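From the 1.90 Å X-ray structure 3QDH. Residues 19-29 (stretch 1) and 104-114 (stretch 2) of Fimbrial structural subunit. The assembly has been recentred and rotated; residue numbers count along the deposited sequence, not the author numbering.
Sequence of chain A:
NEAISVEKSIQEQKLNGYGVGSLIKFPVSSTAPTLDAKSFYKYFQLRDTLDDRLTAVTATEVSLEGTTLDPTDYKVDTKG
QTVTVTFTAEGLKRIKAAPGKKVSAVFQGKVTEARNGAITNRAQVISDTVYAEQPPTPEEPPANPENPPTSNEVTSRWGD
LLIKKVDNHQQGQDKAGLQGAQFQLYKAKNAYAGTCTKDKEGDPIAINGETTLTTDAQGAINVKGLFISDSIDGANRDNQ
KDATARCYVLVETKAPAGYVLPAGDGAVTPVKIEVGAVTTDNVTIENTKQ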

# COMPACT_ATOMS: atom_id res chain seq x y z
N GLY A 19 -6.56 7.59 -0.59
CA GLY A 19 -6.31 8.32 -1.83
C GLY A 19 -4.92 8.17 -2.40
O GLY A 19 -3.97 7.80 -1.70
N VAL A 20 -4.81 8.46 -3.70
CA VAL A 20 -3.53 8.55 -4.40
C VAL A 20 -2.56 9.47 -3.64
O VAL A 20 -2.96 10.52 -3.12
CB VAL A 20 -3.76 9.01 -5.87
CG1 VAL A 20 -4.45 10.39 -5.94
CG2 VAL A 20 -2.47 9.01 -6.66
N GLY A 21 -1.30 9.05 -3.56
CA GLY A 21 -0.30 9.77 -2.77
C GLY A 21 -0.11 9.17 -1.39
O GLY A 21 0.78 9.59 -0.64
N SER A 22 -0.96 8.20 -1.04
CA SER A 22 -0.81 7.43 0.19
C SER A 22 0.21 6.31 -0.01
O SER A 22 0.47 5.88 -1.14
CB SER A 22 -2.14 6.82 0.62
OG SER A 22 -3.11 7.82 0.91
N LEU A 23 0.77 5.82 1.09
CA LEU A 23 1.61 4.62 1.02
C LEU A 23 0.76 3.35 0.97
O LEU A 23 -0.33 3.29 1.55
CB LEU A 23 2.54 4.56 2.24
CG LEU A 23 3.59 5.66 2.40
CD1 LEU A 23 4.20 5.60 3.78
CD2 LEU A 23 4.67 5.56 1.33
N ILE A 24 1.25 2.34 0.26
CA ILE A 24 0.79 0.97 0.51
C ILE A 24 1.94 0.29 1.24
O ILE A 24 3.09 0.39 0.82
CB ILE A 24 0.46 0.18 -0.79
CG1 ILE A 24 -0.71 0.82 -1.55
CG2 ILE A 24 0.09 -1.26 -0.45
CD1 ILE A 24 -1.02 0.14 -2.89
N LYS A 25 1.61 -0.37 2.35
CA LYS A 25 2.59 -1.07 3.17
C LYS A 25 2.35 -2.58 3.14
O LYS A 25 1.24 -3.05 3.39
CB LYS A 25 2.57 -0.55 4.61
CG LYS A 25 3.22 0.82 4.74
CD LYS A 25 3.32 1.29 6.17
CE LYS A 25 3.88 2.71 6.22
NZ LYS A 25 4.28 3.07 7.61
N PHE A 26 3.42 -3.31 2.84
CA PHE A 26 3.37 -4.76 2.70
C PHE A 26 4.25 -5.44 3.74
O PHE A 26 5.47 -5.46 3.58
CB PHE A 26 3.94 -5.20 1.34
CG PHE A 26 3.23 -4.65 0.13
CD1 PHE A 26 1.97 -5.12 -0.24
CD2 PHE A 26 3.86 -3.72 -0.69
CE1 PHE A 26 1.33 -4.64 -1.38
CE2 PHE A 26 3.23 -3.24 -1.85
CZ PHE A 26 1.97 -3.70 -2.19
N PRO A 27 3.63 -6.01 4.80
CA PRO A 27 4.38 -6.86 5.73
C PRO A 27 4.88 -8.14 5.04
O PRO A 27 4.11 -8.84 4.36
CB PRO A 27 3.36 -7.17 6.84
CG PRO A 27 2.31 -6.12 6.70
CD PRO A 27 2.24 -5.82 5.23
N VAL A 28 6.18 -8.40 5.17
CA VAL A 28 6.82 -9.57 4.56
C VAL A 28 7.55 -10.31 5.67
O VAL A 28 8.23 -9.68 6.49
CB VAL A 28 7.82 -9.16 3.42
CG1 VAL A 28 8.71 -10.33 3.02
CG2 VAL A 28 7.08 -8.62 2.19
N SER A 29 7.39 -11.63 5.73
CA SER A 29 8.08 -12.41 6.76
C SER A 29 8.52 -13.81 6.31
O SER A 29 7.91 -14.43 5.44
CB SER A 29 7.26 -12.49 8.07
OG SER A 29 6.14 -13.33 7.92
N SER A 104 11.29 -10.29 9.50
CA SER A 104 10.31 -9.50 8.75
C SER A 104 10.72 -8.07 8.43
O SER A 104 11.66 -7.53 9.02
CB SER A 104 8.95 -9.52 9.47
OG SER A 104 9.04 -8.89 10.74
N ALA A 105 10.03 -7.48 7.46
CA ALA A 105 10.12 -6.06 7.18
C ALA A 105 8.83 -5.63 6.51
O ALA A 105 8.06 -6.46 6.04
CB ALA A 105 11.32 -5.76 6.30
N VAL A 106 8.60 -4.32 6.47
CA VAL A 106 7.43 -3.78 5.78
C VAL A 106 7.93 -3.03 4.56
O VAL A 106 8.57 -1.98 4.68
CB VAL A 106 6.62 -2.84 6.71
CG1 VAL A 106 5.45 -2.20 5.96
CG2 VAL A 106 6.11 -3.59 7.94
N PHE A 107 7.67 -3.58 3.37
CA PHE A 107 8.03 -2.90 2.13
C PHE A 107 6.92 -1.91 1.79
O PHE A 107 5.76 -2.15 2.12
CB PHE A 107 8.26 -3.91 1.00
CG PHE A 107 9.46 -4.78 1.23
CD1 PHE A 107 10.68 -4.46 0.67
CD2 PHE A 107 9.36 -5.91 2.05
CE1 PHE A 107 11.80 -5.26 0.90
CE2 PHE A 107 10.47 -6.72 2.28
CZ PHE A 107 11.69 -6.39 1.70
N GLN A 108 7.28 -0.81 1.14
CA GLN A 108 6.32 0.26 0.93
C GLN A 108 6.66 1.17 -0.23
O GLN A 108 7.81 1.27 -0.65
CB GLN A 108 6.15 1.09 2.21
CG GLN A 108 7.45 1.67 2.72
CD GLN A 108 7.32 2.20 4.13
OE1 GLN A 108 7.05 1.44 5.07
NE2 GLN A 108 7.53 3.49 4.29
N GLY A 109 5.64 1.85 -0.74
CA GLY A 109 5.81 2.82 -1.81
C GLY A 109 4.60 3.73 -1.86
O GLY A 109 3.55 3.40 -1.30
N LYS A 110 4.75 4.87 -2.51
CA LYS A 110 3.67 5.85 -2.63
C LYS A 110 2.86 5.59 -3.91
O LYS A 110 3.44 5.46 -4.98
CB LYS A 110 4.25 7.26 -2.65
CG LYS A 110 3.21 8.36 -2.49
CD LYS A 110 3.85 9.74 -2.33
CE LYS A 110 3.94 10.48 -3.65
NZ LYS A 110 4.35 11.91 -3.45
N VAL A 111 1.54 5.53 -3.78
CA VAL A 111 0.67 5.25 -4.94
C VAL A 111 0.62 6.49 -5.83
O VAL A 111 0.23 7.57 -5.37
CB VAL A 111 -0.77 4.87 -4.51
CG1 VAL A 111 -1.65 4.57 -5.74
CG2 VAL A 111 -0.76 3.67 -3.60
N THR A 112 1.01 6.33 -7.09
CA THR A 112 1.01 7.44 -8.04
C THR A 112 -0.28 7.48 -8.87
O THR A 112 -0.77 8.56 -9.22
CB THR A 112 2.24 7.42 -8.96
OG1 THR A 112 2.29 6.19 -9.69
CG2 THR A 112 3.53 7.58 -8.16
N GLU A 113 -0.82 6.30 -9.17
CA GLU A 113 -2.05 6.16 -9.96
C GLU A 113 -2.54 4.71 -10.00
O GLU A 113 -1.78 3.78 -9.74
CB GLU A 113 -1.86 6.69 -11.38
CG GLU A 113 -0.90 5.86 -12.23
CD GLU A 113 -0.57 6.52 -13.55
OE1 GLU A 113 -1.33 7.40 -14.00
OE2 GLU A 113 0.47 6.16 -14.14
N ALA A 114 -3.81 4.54 -10.35
CA ALA A 114 -4.47 3.24 -10.38
C ALA A 114 -4.12 2.36 -11.58
O ALA A 114 -3.89 1.16 -11.42
CB ALA A 114 -5.98 3.41 -10.28

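Two strands far apart in sequence can be joined by a ladder of backbone hydrogen bonds, and the pairing of residues 23-29 with 104-111 in this fimbrial structural subunit is a clear example. The strands run antiparallel, with 156° between their directions, and the ladder follows an antiparallel register. Hydrogen-bonded pairs exchange two bonds each. F26 and F107 form the tightest: F26 N donates to F107 O at 2.7 Å, and F107 N returns a bond to F26 O at 2.9 Å. V28 and A105 repeat the pattern, V28 N to A105 O at 2.8 Å and A105 N to V28 O at 3.0 Å. At I24 and G109 the exchange is less even; I24 N reaches G109 O at 3.0 Å, but the return bond from G109 N to I24 O, at 3.3 Å, is weak.

Between these rungs lie the non-hydrogen-bonded pairs, where the CA atoms draw closer, 4.5 Å between K25 CA and Q108 CA. Here alpha hydrogens turn inward and meet carbonyl oxygens already engaged in the ladder. Q108 CA lies 3.2 Å from I24 O, and L23 CA lies 3.3 Å from G109 O, so a single acceptor serves both an amide and a CA-H group.

The pairing continues past the start of the first strand into a type II turn from G19 to S22. V111 N donates to S22 O at 2.9 Å in a nearly linear bond, while G21 N donates to V111 O at 2.8 Å. The turn is tied internally at one acceptor: S22 N and S22 OG both bond to G19 O, at 3.1 and 2.7 Å. G21 has a positive phi of 97°, and at its backbone angles a CB would be jammed against the preceding carbonyl oxygen, so glycine suits this position.

Side chains pack across the strands on both faces of the sheet. On the face carrying I24, F26, V28 and F107, all buried, an apolar contact runs diagonally between neighbouring pairs: V28 CG2 touches F107 CD2 at 3.5 Å. I24 CG1 also meets V111 CG2, 3.5 Å away, at the end of the second strand. The other face, carrying K25, V106 and Q108, is more mixed. K25 CB packs 3.6 Å from V106 CG1, and the extended lysine chain brings K25 CE to 3.6 Å from Q108 OE1, an oxygen hydrogen-bonded elsewhere in the structure. The hydrogen bonds and the side-chain contacts are consistent with one register.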